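PDB 4R84: sialyltransferase 0160 from Photobacterium damselae, which probably transfers sialic acid from CMP-sialic acid to a glycan acceptor, as a glycosyltransferase of the GT-B structural group. Local coordinates for residues Val116-Pro130 / Lys194-His207. Residues are numbered along the deposited sequence; the frame is centred on the assembly and turned at random.
Sequences VAPTLEVYIDHASLP and KNRLNIEFYTNTAH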
ATOM      1  N   VAL A 116       6.515 -15.586 -20.356  1.00 16.86           N
ATOM      2  CA  VAL A 116       7.142 -14.780 -19.314  1.00 15.60           C
ATOM      3  C   VAL A 116       7.539 -15.627 -18.128  1.00 16.49           C
ATOM      4  O   VAL A 116       6.993 -16.699 -17.893  1.00 17.25           O
ATOM      5  CB  VAL A 116       6.207 -13.643 -18.837  1.00 16.29           C
ATOM      6  CG1 VAL A 116       5.890 -12.729 -20.026  1.00 16.99           C
ATOM      7  CG2 VAL A 116       4.935 -14.207 -18.235  1.00 17.13           C
ATOM      8  N   ALA A 117       8.486 -15.107 -17.359  1.00 18.82           N
ATOM      9  CA  ALA A 117       8.856 -15.732 -16.104  1.00 19.91           C
ATOM     10  C   ALA A 117       7.701 -15.616 -15.121  1.00 16.95           C
ATOM     11  O   ALA A 117       6.928 -14.663 -15.168  1.00 18.58           O
ATOM     12  CB  ALA A 117      10.107 -15.066 -15.534  1.00 17.76           C
ATOM     13  N   PRO A 118       7.589 -16.575 -14.201  1.00 16.27           N
ATOM     14  CA  PRO A 118       6.607 -16.373 -13.136  1.00 16.16           C
ATOM     15  C   PRO A 118       7.009 -15.183 -12.266  1.00 18.81           C
ATOM     16  O   PRO A 118       8.192 -14.822 -12.235  1.00 17.62           O
ATOM     17  CB  PRO A 118       6.677 -17.668 -12.333  1.00 16.36           C
ATOM     18  CG  PRO A 118       8.076 -18.191 -12.593  1.00 20.59           C
ATOM     19  CD  PRO A 118       8.339 -17.832 -14.044  1.00 17.55           C
ATOM     20  N   THR A 119       6.030 -14.610 -11.579  1.00 15.26           N
ATOM     21  CA  THR A 119       6.254 -13.457 -10.698  1.00 16.55           C
ATOM     22  C   THR A 119       5.849 -13.832  -9.294  1.00 16.00           C
ATOM     23  O   THR A 119       4.750 -14.390  -9.082  1.00 18.18           O
ATOM     24  CB  THR A 119       5.452 -12.219 -11.164  1.00 16.14           C
ATOM     25  OG1 THR A 119       5.880 -11.838 -12.476  1.00 21.33           O
ATOM     26  CG2 THR A 119       5.663 -11.027 -10.199  1.00 16.92           C
ATOM     27  N   LEU A 120       6.745 -13.550  -8.343  1.00 12.00           N
ATOM     28  CA  LEU A 120       6.449 -13.693  -6.927  1.00 13.18           C
ATOM     29  C   LEU A 120       6.309 -12.290  -6.354  1.00 14.75           C
ATOM     30  O   LEU A 120       7.231 -11.485  -6.484  1.00 17.23           O
ATOM     31  CB  LEU A 120       7.551 -14.467  -6.198  1.00 16.03           C
ATOM     32  CG  LEU A 120       7.407 -14.545  -4.680  1.00 15.65           C
ATOM     33  CD1 LEU A 120       6.212 -15.425  -4.301  1.00 18.71           C
ATOM     34  CD2 LEU A 120       8.690 -15.036  -4.038  1.00 16.56           C
ATOM     35  N   GLU A 121       5.160 -12.006  -5.743  1.00 14.50           N
ATOM     36  CA  GLU A 121       4.930 -10.718  -5.095  1.00 11.93           C
ATOM     37  C   GLU A 121       5.198 -10.866  -3.604  1.00 14.42           C
ATOM     38  O   GLU A 121       4.635 -11.751  -2.963  1.00 15.25           O
ATOM     39  CB  GLU A 121       3.499 -10.229  -5.334  1.00 15.49           C
ATOM     40  CG  GLU A 121       3.090 -10.146  -6.806  1.00 16.34           C
ATOM     41  CD  GLU A 121       1.606  -9.891  -6.971  1.00 20.08           C
ATOM     42  OE1 GLU A 121       0.951  -9.438  -5.992  1.00 18.88           O
ATOM     43  OE2 GLU A 121       1.090 -10.144  -8.083  1.00 20.89           O
ATOM     44  N   VAL A 122       6.042  -9.988  -3.051  1.00 11.81           N
ATOM     45  CA  VAL A 122       6.444 -10.119  -1.639  1.00 13.68           C
ATOM     46  C   VAL A 122       6.041  -8.859  -0.900  1.00 15.05           C
ATOM     47  O   VAL A 122       6.426  -7.771  -1.307  1.00 15.54           O
ATOM     48  CB  VAL A 122       7.956 -10.355  -1.517  1.00 11.04           C
ATOM     49  CG1 VAL A 122       8.402 -10.483  -0.039  1.00 15.39           C
ATOM     50  CG2 VAL A 122       8.331 -11.637  -2.280  1.00 12.71           C
ATOM     51  N   TYR A 123       5.261  -9.027   0.173  1.00 13.92           N
ATOM     52  CA  TYR A 123       4.676  -7.914   0.922  1.00 13.29           C
ATOM     53  C   TYR A 123       5.160  -7.939   2.358  1.00 16.03           C
ATOM     54  O   TYR A 123       5.035  -8.953   3.021  1.00 15.60           O
ATOM     55  CB  TYR A 123       3.142  -8.005   0.885  1.00 15.39           C
ATOM     56  CG  TYR A 123       2.569  -7.874  -0.499  1.00 14.84           C
ATOM     57  CD1 TYR A 123       2.484  -8.984  -1.359  1.00 14.15           C
ATOM     58  CD2 TYR A 123       2.130  -6.660  -0.954  1.00 15.41           C
ATOM     59  CE1 TYR A 123       1.955  -8.848  -2.644  1.00 16.58           C
ATOM     60  CE2 TYR A 123       1.603  -6.506  -2.215  1.00 13.63           C
ATOM     61  CZ  TYR A 123       1.536  -7.609  -3.065  1.00 15.97           C
ATOM     62  OH  TYR A 123       1.006  -7.444  -4.320  1.00 18.31           O
ATOM     63  N   ILE A 124       5.723  -6.822   2.833  1.00 16.24           N
ATOM     64  CA  ILE A 124       6.256  -6.764   4.192  1.00 15.35           C
ATOM     65  C   ILE A 124       5.914  -5.430   4.829  1.00 13.61           C
ATOM     66  O   ILE A 124       6.269  -4.389   4.278  1.00 16.78           O
ATOM     67  CB  ILE A 124       7.777  -6.934   4.222  1.00 15.26           C
ATOM     68  CG1 ILE A 124       8.201  -8.179   3.442  1.00 19.49           C
ATOM     69  CG2 ILE A 124       8.280  -7.022   5.684  1.00 16.92           C
ATOM     70  CD1 ILE A 124       9.642  -8.138   3.007  1.00 25.69           C
ATOM     71  N   ASP A 125       5.227  -5.452   5.967  1.00 15.47           N
ATOM     72  CA  ASP A 125       4.914  -4.197   6.666  1.00 14.17           C
ATOM     73  C   ASP A 125       4.526  -4.456   8.102  1.00 17.56           C
ATOM     74  O   ASP A 125       3.899  -5.463   8.412  1.00 16.78           O
ATOM     75  CB  ASP A 125       3.783  -3.444   5.979  1.00 16.18           C
ATOM     76  CG  ASP A 125       3.468  -2.118   6.665  1.00 19.87           C
ATOM     77  OD1 ASP A 125       4.417  -1.403   7.045  1.00 21.72           O
ATOM     78  OD2 ASP A 125       2.276  -1.797   6.809  1.00 21.11           O
ATOM     79  N   HIS A 126       4.873  -3.512   8.970  1.00 19.14           N
ATOM     80  CA  HIS A 126       4.537  -3.632  10.373  1.00 19.04           C
ATOM     81  C   HIS A 126       3.568  -2.525  10.798  1.00 18.50           C
ATOM     82  O   HIS A 126       3.161  -2.470  11.949  1.00 23.82           O
ATOM     83  CB  HIS A 126       5.801  -3.563  11.232  1.00 18.86           C
ATOM     84  CG  HIS A 126       6.437  -2.207  11.256  1.00 22.94           C
ATOM     85  ND1 HIS A 126       7.112  -1.678  10.174  1.00 24.92           N
ATOM     86  CD2 HIS A 126       6.492  -1.266  12.231  1.00 24.45           C
ATOM     87  CE1 HIS A 126       7.560  -0.475  10.484  1.00 28.99           C
ATOM     88  NE2 HIS A 126       7.193  -0.199  11.724  1.00 23.76           N
ATOM     89  N   ALA A 127       3.203  -1.656   9.867  1.00 17.95           N
ATOM     90  CA  ALA A 127       2.323  -0.531  10.176  1.00 19.11           C
ATOM     91  C   ALA A 127       0.911  -0.777   9.623  1.00 24.24           C
ATOM     92  O   ALA A 127       0.450  -1.921   9.567  1.00 25.07           O
ATOM     93  CB  ALA A 127       2.903   0.756   9.621  1.00 20.74           C
ATOM     94  N   SER A 128       0.204   0.292   9.266  1.00 23.93           N
ATOM     95  CA  SER A 128      -1.155   0.141   8.757  1.00 26.38           C
ATOM     96  C   SER A 128      -1.281   0.558   7.312  1.00 23.73           C
ATOM     97  O   SER A 128      -1.741  -0.213   6.473  1.00 19.77           O
ATOM     98  CB  SER A 128      -2.149   0.956   9.592  1.00 25.64           C
ATOM     99  OG  SER A 128      -2.389   0.330  10.831  1.00 39.48           O
ATOM    100  N   LEU A 129      -0.896   1.794   7.045  1.00 21.39           N
ATOM    101  CA  LEU A 129      -1.119   2.412   5.743  1.00 15.32           C
ATOM    102  C   LEU A 129      -0.465   1.629   4.576  1.00 20.59           C
ATOM    103  O   LEU A 129      -1.148   1.319   3.598  1.00 18.54           O
ATOM    104  CB  LEU A 129      -0.625   3.874   5.783  1.00 19.20           C
ATOM    105  CG  LEU A 129      -0.955   4.666   4.516  1.00 22.41           C
ATOM    106  CD1 LEU A 129      -2.434   4.500   4.168  1.00 21.42           C
ATOM    107  CD2 LEU A 129      -0.568   6.131   4.715  1.00 29.13           C
ATOM    108  N   PRO A 130       0.824   1.249   4.695  1.00 18.33           N
ATOM    109  CA  PRO A 130       1.383   0.431   3.607  1.00 18.67           C
ATOM    110  C   PRO A 130       0.630  -0.870   3.412  1.00 17.35           C
ATOM    111  O   PRO A 130       0.338  -1.247   2.281  1.00 19.72           O
ATOM    112  CB  PRO A 130       2.830   0.178   4.065  1.00 16.86           C
ATOM    113  CG  PRO A 130       3.135   1.385   4.955  1.00 16.30           C
ATOM    114  CD  PRO A 130       1.849   1.579   5.706  1.00 19.41           C
ATOM    115  N   LYS A 194      11.907 -22.650  -9.643  1.00 20.68           N
ATOM    116  CA  LYS A 194      11.516 -22.071 -10.934  1.00 19.85           C
ATOM    117  C   LYS A 194      12.685 -21.962 -11.906  1.00 17.45           C
ATOM    118  O   LYS A 194      13.831 -21.784 -11.506  1.00 20.49           O
ATOM    119  CB  LYS A 194      10.902 -20.667 -10.740  1.00 16.32           C
ATOM    120  CG  LYS A 194       9.730 -20.601  -9.779  1.00 19.28           C
ATOM    121  CD  LYS A 194       8.550 -21.444 -10.263  1.00 21.99           C
ATOM    122  CE  LYS A 194       7.325 -21.212  -9.392  1.00 26.85           C
ATOM    123  NZ  LYS A 194       6.203 -22.142  -9.723  1.00 26.82           N
ATOM    124  N   ASN A 195      12.389 -22.048 -13.195  1.00 19.08           N
ATOM    125  CA  ASN A 195      13.404 -21.859 -14.220  1.00 19.23           C
ATOM    126  C   ASN A 195      13.921 -20.420 -14.245  1.00 17.47           C
ATOM    127  O   ASN A 195      15.126 -20.172 -14.397  1.00 19.79           O
ATOM    128  CB  ASN A 195      12.831 -22.257 -15.585  1.00 20.64           C
ATOM    129  CG  ASN A 195      13.731 -21.880 -16.731  1.00 23.74           C
ATOM    130  OD1 ASN A 195      14.820 -22.442 -16.893  1.00 24.06           O
ATOM    131  ND2 ASN A 195      13.256 -20.973 -17.579  1.00 19.40           N
ATOM    132  N   ARG A 196      12.989 -19.484 -14.107  1.00 18.52           N
ATOM    133  CA  ARG A 196      13.284 -18.051 -13.998  1.00 20.43           C
ATOM    134  C   ARG A 196      12.299 -17.442 -13.015  1.00 16.83           C
ATOM    135  O   ARG A 196      11.222 -17.990 -12.828  1.00 18.73           O
ATOM    136  CB  ARG A 196      13.161 -17.348 -15.362  1.00 20.02           C
ATOM    137  CG  ARG A 196      14.221 -17.673 -16.383  1.00 29.54           C
ATOM    138  CD  ARG A 196      14.078 -16.762 -17.595  1.00 22.74           C
ATOM    139  NE  ARG A 196      12.847 -16.994 -18.353  1.00 22.83           N
ATOM    140  CZ  ARG A 196      12.094 -16.025 -18.881  1.00 20.78           C
ATOM    141  NH1 ARG A 196      12.415 -14.751 -18.684  1.00 21.09           N
ATOM    142  NH2 ARG A 196      10.991 -16.324 -19.568  1.00 23.49           N
ATOM    143  N   LEU A 197      12.644 -16.318 -12.393  1.00 17.01           N
ATOM    144  CA  LEU A 197      11.709 -15.683 -11.469  1.00 17.45           C
ATOM    145  C   LEU A 197      11.859 -14.165 -11.441  1.00 17.07           C
ATOM    146  O   LEU A 197      12.973 -13.657 -11.360  1.00 18.29           O
ATOM    147  CB  LEU A 197      11.900 -16.248 -10.050  1.00 17.44           C
ATOM    148  CG  LEU A 197      10.963 -15.650  -8.989  1.00 14.28           C
ATOM    149  CD1 LEU A 197       9.519 -16.087  -9.278  1.00 18.76           C
ATOM    150  CD2 LEU A 197      11.416 -16.068  -7.587  1.00 18.79           C
ATOM    151  N   ASN A 198      10.729 -13.459 -11.528  1.00 16.30           N
ATOM    152  CA  ASN A 198      10.666 -12.038 -11.211  1.00 16.85           C
ATOM    153  C   ASN A 198      10.102 -11.861  -9.811  1.00 14.35           C
ATOM    154  O   ASN A 198       9.093 -12.472  -9.454  1.00 16.81           O
ATOM    155  CB  ASN A 198       9.788 -11.280 -12.206  1.00 21.96           C
ATOM    156  CG  ASN A 198      10.428 -11.158 -13.569  1.00 24.18           C
ATOM    157  OD1 ASN A 198      11.639 -10.974 -13.688  1.00 29.17           O
ATOM    158  ND2 ASN A 198       9.619 -11.281 -14.607  1.00 31.88           N
ATOM    159  N   ILE A 199      10.741 -11.007  -9.024  1.00 17.54           N
ATOM    160  CA  ILE A 199      10.216 -10.694  -7.705  1.00 16.78           C
ATOM    161  C   ILE A 199       9.813  -9.234  -7.655  1.00 15.08           C
ATOM    162  O   ILE A 199      10.578  -8.363  -8.067  1.00 16.24           O
ATOM    163  CB  ILE A 199      11.246 -10.988  -6.591  1.00 17.56           C
ATOM    164  CG1 ILE A 199      11.601 -12.478  -6.556  1.00 18.00           C
ATOM    165  CG2 ILE A 199      10.723 -10.500  -5.231  1.00 18.88           C
ATOM    166  CD1 ILE A 199      12.747 -12.810  -5.616  1.00 17.98           C
ATOM    167  N   GLU A 200       8.588  -8.983  -7.199  1.00 15.96           N
ATOM    168  CA  GLU A 200       8.108  -7.627  -6.929  1.00 17.29           C
ATOM    169  C   GLU A 200       8.046  -7.422  -5.427  1.00 14.23           C
ATOM    170  O   GLU A 200       7.447  -8.244  -4.731  1.00 16.05           O
ATOM    171  CB  GLU A 200       6.728  -7.402  -7.528  1.00 18.01           C
ATOM    172  CG  GLU A 200       6.692  -7.335  -9.048  1.00 18.69           C
ATOM    173  CD  GLU A 200       5.279  -7.324  -9.598  1.00 21.35           C
ATOM    174  OE1 GLU A 200       4.304  -7.346  -8.814  1.00 22.05           O
ATOM    175  OE2 GLU A 200       5.135  -7.318 -10.834  1.00 24.43           O
ATOM    176  N   PHE A 201       8.632  -6.327  -4.927  1.00 13.05           N
ATOM    177  CA  PHE A 201       8.618  -6.029  -3.498  1.00 16.60           C
ATOM    178  C   PHE A 201       7.636  -4.912  -3.184  1.00 17.95           C
ATOM    179  O   PHE A 201       7.491  -3.985  -3.974  1.00 15.43           O
ATOM    180  CB  PHE A 201       9.998  -5.601  -3.005  1.00 17.52           C
ATOM    181  CG  PHE A 201      10.993  -6.715  -2.925  1.00 16.37           C
ATOM    182  CD1 PHE A 201      10.747  -7.837  -2.136  1.00 17.86           C
ATOM    183  CD2 PHE A 201      12.215  -6.601  -3.568  1.00 18.63           C
ATOM    184  CE1 PHE A 201      11.695  -8.855  -2.043  1.00 17.36           C
ATOM    185  CE2 PHE A 201      13.168  -7.614  -3.469  1.00 19.73           C
ATOM    186  CZ  PHE A 201      12.901  -8.737  -2.698  1.00 20.64           C
ATOM    187  N   TYR A 202       6.970  -5.023  -2.038  1.00 13.52           N
ATOM    188  CA  TYR A 202       6.065  -3.987  -1.538  1.00 11.96           C
ATOM    189  C   TYR A 202       6.319  -3.826  -0.064  1.00 15.34           C
ATOM    190  O   TYR A 202       6.117  -4.775   0.695  1.00 17.05           O
ATOM    191  CB  TYR A 202       4.600  -4.374  -1.757  1.00 14.63           C
ATOM    192  CG  TYR A 202       4.248  -4.686  -3.191  1.00 14.83           C
ATOM    193  CD1 TYR A 202       4.561  -5.925  -3.754  1.00 14.65           C
ATOM    194  CD2 TYR A 202       3.580  -3.754  -3.974  1.00 17.04           C
ATOM    195  CE1 TYR A 202       4.234  -6.219  -5.074  1.00 15.85           C
ATOM    196  CE2 TYR A 202       3.239  -4.042  -5.299  1.00 18.04           C
ATOM    197  CZ  TYR A 202       3.580  -5.273  -5.836  1.00 16.59           C
ATOM    198  OH  TYR A 202       3.250  -5.577  -7.147  1.00 20.55           O
ATOM    199  N   THR A 203       6.763  -2.651   0.364  1.00 15.90           N
ATOM    200  CA  THR A 203       7.041  -2.514   1.785  1.00 14.60           C
ATOM    201  C   THR A 203       6.972  -1.056   2.211  1.00 17.23           C
ATOM    202  O   THR A 203       6.538  -0.190   1.451  1.00 15.77           O
ATOM    203  CB  THR A 203       8.405  -3.147   2.157  1.00 17.08           C
ATOM    204  OG1 THR A 203       8.513  -3.256   3.584  1.00 17.49           O
ATOM    205  CG2 THR A 203       9.586  -2.347   1.609  1.00 22.45           C
ATOM    206  N   ASN A 204       7.353  -0.844   3.465  1.00 18.64           N
ATOM    207  CA  ASN A 204       7.296   0.421   4.183  1.00 17.42           C
ATOM    208  C   ASN A 204       8.527   1.266   3.867  1.00 20.14           C
ATOM    209  O   ASN A 204       9.649   0.780   3.954  1.00 18.56           O
ATOM    210  CB  ASN A 204       7.186   0.069   5.680  1.00 20.14           C
ATOM    211  CG  ASN A 204       7.047   1.257   6.583  1.00 31.41           C
ATOM    212  OD1 ASN A 204       7.820   2.199   6.516  1.00 30.41           O
ATOM    213  ND2 ASN A 204       6.079   1.184   7.494  1.00 29.09           N
ATOM    214  N   THR A 205       8.326   2.518   3.453  1.00 18.86           N
ATOM    215  CA  THR A 205       9.462   3.336   3.020  1.00 17.40           C
ATOM    216  C   THR A 205      10.507   3.522   4.131  1.00 18.29           C
ATOM    217  O   THR A 205      11.702   3.366   3.889  1.00 22.59           O
ATOM    218  CB  THR A 205       9.003   4.720   2.538  1.00 23.09           C
ATOM    219  OG1 THR A 205       8.086   4.554   1.458  1.00 21.02           O
ATOM    220  CG2 THR A 205      10.194   5.542   2.068  1.00 23.03           C
ATOM    221  N   ALA A 206      10.052   3.870   5.330  1.00 18.86           N
ATOM    222  CA  ALA A 206      10.990   4.158   6.422  1.00 21.91           C
ATOM    223  C   ALA A 206      11.847   2.934   6.748  1.00 27.31           C
ATOM    224  O   ALA A 206      12.999   3.061   7.165  1.00 27.65           O
ATOM    225  CB  ALA A 206      10.234   4.657   7.677  1.00 23.71           C
ATOM    226  N   HIS A 207      11.311   1.742   6.509  1.00 21.52           N
ATOM    227  CA  HIS A 207      12.022   0.547   6.939  1.00 21.96           C
ATOM    228  C   HIS A 207      12.439  -0.353   5.801  1.00 24.14           C
ATOM    229  O   HIS A 207      12.708  -1.524   6.019  1.00 23.94           O
ATOM    230  CB  HIS A 207      11.155  -0.215   7.929  1.00 36.43           C
ATOM    231  CG  HIS A 207      10.858   0.586   9.157  1.00 47.76           C
ATOM    232  ND1 HIS A 207       9.709   1.334   9.293  1.00 51.55           N
ATOM    233  CD2 HIS A 207      11.591   0.814  10.269  1.00 49.22           C
ATOM    234  CE1 HIS A 207       9.731   1.960  10.456  1.00 57.09           C
ATOM    235  NE2 HIS A 207      10.862   1.661  11.068  1.00 53.48           N
TER
HETATM  236  O   HOH W   1       9.404 -12.313 -17.545  1.00 29.20           O
HETATM  237  O   HOH W   2       6.534  -9.899 -14.055  1.00 40.55           O
HETATM  238  O   HOH W   3       1.442  -7.329  -9.349  1.00 31.50           O
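Y123 and Y202 lie in an offset stack where strands 119-125 and 197-204 run parallel as neighbours in a Rossmann-type sheet of this GT-B enzyme. The ring planes are 10° apart with centroids 4.3 Å from each other; CE2 of Y123 sits over the rim of the Y202 ring. Both side chains start with CG anti to the carbonyl carbon, which points both rings the same way, against helix 129-144. Each phenol reaches back along its own strand to a glutamate, Y123 OH giving a 2.6 Å bond to E121 OE1 and Y202 OH one to E200 OE1. The E121 and E200 side chains run side by side, pointing the same way, bridged by a water whose bond to E121 is weak; R150 pairs with E121 and probably eases the like charges. V122 lies on the other face, its CB 3.8 Å from F201 CD1, and F201 also packs on helix 213-219. At the C-terminal ends, near S128 of the pocket of the bound CMP-3-fluoro-N-acetylneuraminic acid, the H126 edge meets the H207 face in a T-shaped pair, planes at 85°. D125 OD2 bonds to S131, while D125 OD1 closes an Asx turn with A127 N and accepts from N204 ND2, also bound to D235, at 3.1 Å, D125 OD1 lying almost in the N204 amide plane.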